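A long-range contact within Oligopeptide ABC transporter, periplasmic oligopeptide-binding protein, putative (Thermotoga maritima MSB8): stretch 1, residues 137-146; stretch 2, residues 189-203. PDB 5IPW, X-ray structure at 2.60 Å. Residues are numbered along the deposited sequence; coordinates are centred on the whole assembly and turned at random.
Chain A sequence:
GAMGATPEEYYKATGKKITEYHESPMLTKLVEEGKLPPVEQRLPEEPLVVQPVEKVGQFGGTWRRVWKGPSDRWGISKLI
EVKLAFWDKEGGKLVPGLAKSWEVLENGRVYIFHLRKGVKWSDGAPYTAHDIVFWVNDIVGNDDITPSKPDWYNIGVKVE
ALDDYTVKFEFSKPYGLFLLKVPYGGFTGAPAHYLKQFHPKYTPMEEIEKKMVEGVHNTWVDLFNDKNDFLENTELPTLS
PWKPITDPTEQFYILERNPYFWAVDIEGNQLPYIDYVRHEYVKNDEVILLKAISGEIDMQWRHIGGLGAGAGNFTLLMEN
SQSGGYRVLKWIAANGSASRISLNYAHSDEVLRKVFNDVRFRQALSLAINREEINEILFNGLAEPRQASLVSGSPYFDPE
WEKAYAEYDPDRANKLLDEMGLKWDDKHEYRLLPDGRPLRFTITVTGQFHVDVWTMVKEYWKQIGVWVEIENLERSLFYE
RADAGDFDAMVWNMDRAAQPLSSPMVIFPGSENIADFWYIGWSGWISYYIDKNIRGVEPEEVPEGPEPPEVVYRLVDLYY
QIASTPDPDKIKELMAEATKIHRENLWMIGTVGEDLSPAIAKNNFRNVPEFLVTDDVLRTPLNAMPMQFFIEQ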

# COMPACT_ATOMS: atom_id res chain seq x y z
N ASN A 137 -2.61 -13.14 21.20
CA ASN A 137 -3.28 -13.09 22.51
C ASN A 137 -2.60 -12.17 23.51
O ASN A 137 -3.26 -11.34 24.14
N ASP A 138 -1.29 -12.33 23.66
CA ASP A 138 -0.56 -11.69 24.75
C ASP A 138 0.16 -10.40 24.37
O ASP A 138 0.75 -9.75 25.23
N ILE A 139 0.13 -10.02 23.09
CA ILE A 139 0.66 -8.72 22.66
C ILE A 139 -0.46 -7.89 22.06
O ILE A 139 -0.83 -6.85 22.61
N VAL A 140 -1.00 -8.34 20.94
CA VAL A 140 -2.08 -7.61 20.28
C VAL A 140 -3.28 -7.56 21.23
O VAL A 140 -3.81 -6.49 21.49
N GLY A 141 -3.65 -8.72 21.77
CA GLY A 141 -4.81 -8.84 22.66
C GLY A 141 -4.57 -8.48 24.12
O GLY A 141 -5.37 -8.84 24.98
N ASN A 142 -3.47 -7.78 24.39
CA ASN A 142 -3.14 -7.32 25.73
C ASN A 142 -3.33 -5.81 25.84
O ASN A 142 -2.62 -5.03 25.20
N ASP A 143 -4.27 -5.40 26.70
CA ASP A 143 -4.72 -4.00 26.78
C ASP A 143 -3.63 -3.03 27.23
O ASP A 143 -3.62 -1.88 26.81
N ASP A 144 -2.72 -3.48 28.09
CA ASP A 144 -1.61 -2.65 28.54
C ASP A 144 -0.63 -2.38 27.40
O ASP A 144 -0.30 -1.22 27.10
N ILE A 145 -0.17 -3.46 26.77
CA ILE A 145 0.79 -3.37 25.67
C ILE A 145 0.16 -2.68 24.46
O ILE A 145 0.76 -1.77 23.88
N THR A 146 -1.04 -3.11 24.11
CA THR A 146 -1.75 -2.59 22.95
C THR A 146 -3.13 -2.04 23.35
O THR A 146 -4.12 -2.78 23.31
N GLY A 189 4.14 -13.36 14.06
CA GLY A 189 4.18 -13.45 15.52
C GLY A 189 5.45 -12.87 16.12
O GLY A 189 6.09 -12.02 15.51
N ALA A 190 5.80 -13.32 17.32
CA ALA A 190 6.96 -12.81 18.04
C ALA A 190 7.56 -13.91 18.92
O ALA A 190 6.87 -14.88 19.25
N PRO A 191 8.83 -13.77 19.29
CA PRO A 191 9.56 -14.85 19.97
C PRO A 191 9.23 -14.99 21.45
O PRO A 191 9.88 -14.38 22.30
N ALA A 192 8.24 -15.81 21.74
CA ALA A 192 7.80 -16.05 23.12
C ALA A 192 8.94 -16.50 24.02
O ALA A 192 9.02 -16.10 25.17
N HIS A 193 9.84 -17.32 23.49
CA HIS A 193 10.94 -17.85 24.30
C HIS A 193 11.84 -16.73 24.84
O HIS A 193 12.45 -16.88 25.90
N TYR A 194 11.92 -15.62 24.10
CA TYR A 194 12.68 -14.45 24.51
C TYR A 194 11.84 -13.46 25.31
O TYR A 194 12.33 -12.89 26.28
N LEU A 195 10.60 -13.23 24.89
CA LEU A 195 9.80 -12.13 25.43
C LEU A 195 9.02 -12.42 26.72
O LEU A 195 8.71 -11.50 27.48
N LYS A 196 8.70 -13.69 26.96
CA LYS A 196 7.89 -14.07 28.13
C LYS A 196 8.51 -13.63 29.46
O LYS A 196 7.78 -13.40 30.43
N GLN A 197 9.83 -13.50 29.51
CA GLN A 197 10.51 -13.02 30.73
C GLN A 197 10.16 -11.57 31.08
O GLN A 197 10.41 -11.13 32.20
N PHE A 198 9.60 -10.83 30.12
CA PHE A 198 9.18 -9.44 30.30
C PHE A 198 7.66 -9.28 30.42
O PHE A 198 7.15 -8.15 30.45
N HIS A 199 6.94 -10.39 30.49
CA HIS A 199 5.48 -10.39 30.44
C HIS A 199 4.89 -10.92 31.75
O HIS A 199 5.13 -12.08 32.10
N PRO A 200 4.13 -10.08 32.48
CA PRO A 200 3.55 -10.45 33.78
C PRO A 200 2.66 -11.69 33.83
O PRO A 200 2.55 -12.32 34.88
N LYS A 201 2.01 -12.03 32.72
CA LYS A 201 1.23 -13.26 32.64
C LYS A 201 2.08 -14.52 32.79
O LYS A 201 1.60 -15.53 33.29
N TYR A 202 3.34 -14.47 32.35
CA TYR A 202 4.21 -15.64 32.37
C TYR A 202 5.34 -15.53 33.37
O TYR A 202 5.98 -16.53 33.70
N THR A 203 5.58 -14.32 33.88
CA THR A 203 6.69 -14.08 34.79
C THR A 203 6.21 -13.33 36.02
O THR A 203 5.40 -12.41 35.90

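Asp-138, in the last turn of the helix in the first stretch, is the polar centre of the contact. Its CA-to-CB bond points toward the second stretch, and with chi1 in m the carboxylate is presented to two side chains at once. Asp-138 OD2 accepts a very short hydrogen bond from Tyr-202 OH (2.4 Å), lying at the edge of the tyrosine ring and near its plane, as expected for a partner of the phenolic hydroxyl. Asp-138 OD1 forms a salt bridge with Lys-201 NZ at 3.2 Å. The lysine reaches it through a fully extended chain, with all four chi angles t, whereas Tyr-202 adopts m; a weak hydrogen bond from Lys-201 NZ to Tyr-202 OH (3.5 Å) links the two donors. Buried as it is, the acid thus has a partner for each carboxylate oxygen.

The backbone of the same residue supplies a third acceptor. His-199, whose CA-to-CB bond points toward the first stretch and whose chi1 is t, donates from NE2 to Asp-138 O at 2.8 Å, the carbonyl sitting at the ring edge. The other ring nitrogen, His-199 ND1, accepts a weak hydrogen bond from Lys-201 N (3.4 Å), so both ring nitrogens are engaged.

Around this histidine the contacts loosen into packing. Asn-142 (chi1 t) and Ile-145 (m, t) both point toward the second stretch and approach the ring obliquely, with Asn-142 ND2 3.6 Å and Ile-145 CD1 3.7 Å from His-199 NE2. Asn-142 OD1 meanwhile accepts a nearly linear hydrogen bond from Ile-145 N (2.8 Å), tying together the loop that carries both residues.

A small apolar patch completes the contact. Ile-139 leaves its backbone sideways, but its m, t rotamer brings CD1 to 4.0 Å from Ala-190 CB and 4.3 Å from Leu-195 CD1.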

# COMPACT_ATOMS: atom_id res chain seq x y z
CB ASN A 137 -3.41 -14.48 23.12
CG ASN A 137 -4.36 -15.38 22.34
OD1 ASN A 137 -5.24 -14.91 21.61
ND2 ASN A 137 -4.19 -16.68 22.50
CB ASP A 138 0.45 -12.69 25.33
CG ASP A 138 -0.22 -13.93 25.88
OD1 ASP A 138 -1.26 -13.79 26.55
OD2 ASP A 138 0.30 -15.04 25.66
CB ILE A 139 1.85 -8.85 21.68
CG1 ILE A 139 2.96 -9.70 22.33
CG2 ILE A 139 2.38 -7.47 21.29
CD1 ILE A 139 4.28 -9.74 21.58
CB VAL A 140 -2.48 -8.24 18.93
CG1 VAL A 140 -3.63 -7.48 18.29
CG2 VAL A 140 -1.29 -8.28 17.98
CB ASN A 142 -1.69 -7.67 26.05
CG ASN A 142 -1.26 -7.19 27.42
OD1 ASN A 142 -1.06 -6.00 27.63
ND2 ASN A 142 -1.10 -8.12 28.35
CB ASP A 143 -5.94 -3.88 27.70
CG ASP A 143 -7.08 -4.82 27.29
OD1 ASP A 143 -6.99 -5.47 26.22
OD2 ASP A 143 -8.06 -4.92 28.06
CB ASP A 144 -0.86 -3.32 29.69
CG ASP A 144 -1.71 -3.47 30.93
OD1 ASP A 144 -2.02 -2.43 31.55
OD2 ASP A 144 -2.06 -4.61 31.28
CB ILE A 145 1.30 -4.77 25.25
CG1 ILE A 145 2.17 -5.36 26.37
CG2 ILE A 145 2.11 -4.69 23.96
CD1 ILE A 145 2.39 -6.85 26.26
CB THR A 146 -1.93 -3.70 21.89
OG1 THR A 146 -0.66 -4.33 21.66
CG2 THR A 146 -2.46 -3.14 20.57
CB ALA A 190 6.55 -11.61 18.88
CB PRO A 191 11.02 -14.46 19.76
CG PRO A 191 11.00 -12.97 19.68
CD PRO A 191 9.71 -12.61 19.00
CB ALA A 192 6.68 -17.07 23.14
CB HIS A 193 11.77 -18.87 23.50
CG HIS A 193 12.66 -18.26 22.47
ND1 HIS A 193 12.21 -17.84 21.23
CD2 HIS A 193 14.00 -18.01 22.48
CE1 HIS A 193 13.22 -17.35 20.54
NE2 HIS A 193 14.32 -17.44 21.27
CB TYR A 194 13.28 -13.73 23.30
CG TYR A 194 14.02 -12.45 23.64
CD1 TYR A 194 15.28 -12.48 24.23
CD2 TYR A 194 13.45 -11.20 23.38
CE1 TYR A 194 15.95 -11.31 24.55
CE2 TYR A 194 14.12 -10.02 23.69
CZ TYR A 194 15.36 -10.08 24.28
OH TYR A 194 16.01 -8.92 24.59
CB LEU A 195 8.83 -11.61 24.37
CG LEU A 195 9.49 -10.81 23.25
CD1 LEU A 195 8.49 -10.53 22.14
CD2 LEU A 195 10.07 -9.51 23.78
CB LYS A 196 7.65 -15.58 28.15
CG LYS A 196 6.51 -16.02 27.26
CD LYS A 196 6.31 -17.53 27.33
CE LYS A 196 4.98 -17.92 26.70
NZ LYS A 196 4.73 -19.39 26.74
CB GLN A 197 12.03 -13.14 30.59
CG GLN A 197 12.64 -12.24 29.53
CD GLN A 197 14.13 -12.42 29.45
OE1 GLN A 197 14.83 -12.25 30.44
NE2 GLN A 197 14.63 -12.78 28.27
CB PHE A 198 9.68 -8.60 29.13
CG PHE A 198 11.15 -8.75 28.87
CD1 PHE A 198 12.08 -8.34 29.81
CD2 PHE A 198 11.60 -9.30 27.68
CE1 PHE A 198 13.43 -8.48 29.58
CE2 PHE A 198 12.96 -9.45 27.45
CZ PHE A 198 13.88 -9.03 28.39
CB HIS A 199 5.00 -11.23 29.26
CG HIS A 199 3.62 -10.90 28.80
ND1 HIS A 199 2.50 -11.37 29.43
CD2 HIS A 199 3.18 -10.15 27.76
CE1 HIS A 199 1.42 -10.92 28.81
NE2 HIS A 199 1.81 -10.18 27.79
CB PRO A 200 2.71 -9.21 34.16
CG PRO A 200 2.61 -8.40 32.92
CD PRO A 200 3.87 -8.67 32.17
CB LYS A 201 0.44 -13.33 31.33
CG LYS A 201 -0.52 -14.51 31.26
CD LYS A 201 -1.15 -14.62 29.88
CE LYS A 201 -1.96 -15.90 29.75
NZ LYS A 201 -2.55 -16.04 28.39
CB TYR A 202 4.78 -15.89 30.96
CG TYR A 202 3.69 -16.15 29.95
CD1 TYR A 202 3.10 -17.40 29.83
CD2 TYR A 202 3.20 -15.12 29.15
CE1 TYR A 202 2.08 -17.64 28.93
CE2 TYR A 202 2.18 -15.35 28.24
CZ TYR A 202 1.63 -16.61 28.13
OH TYR A 202 0.62 -16.84 27.23
CB THR A 203 7.77 -13.25 34.09
OG1 THR A 203 8.12 -13.90 32.86
CG2 THR A 203 9.02 -13.10 34.95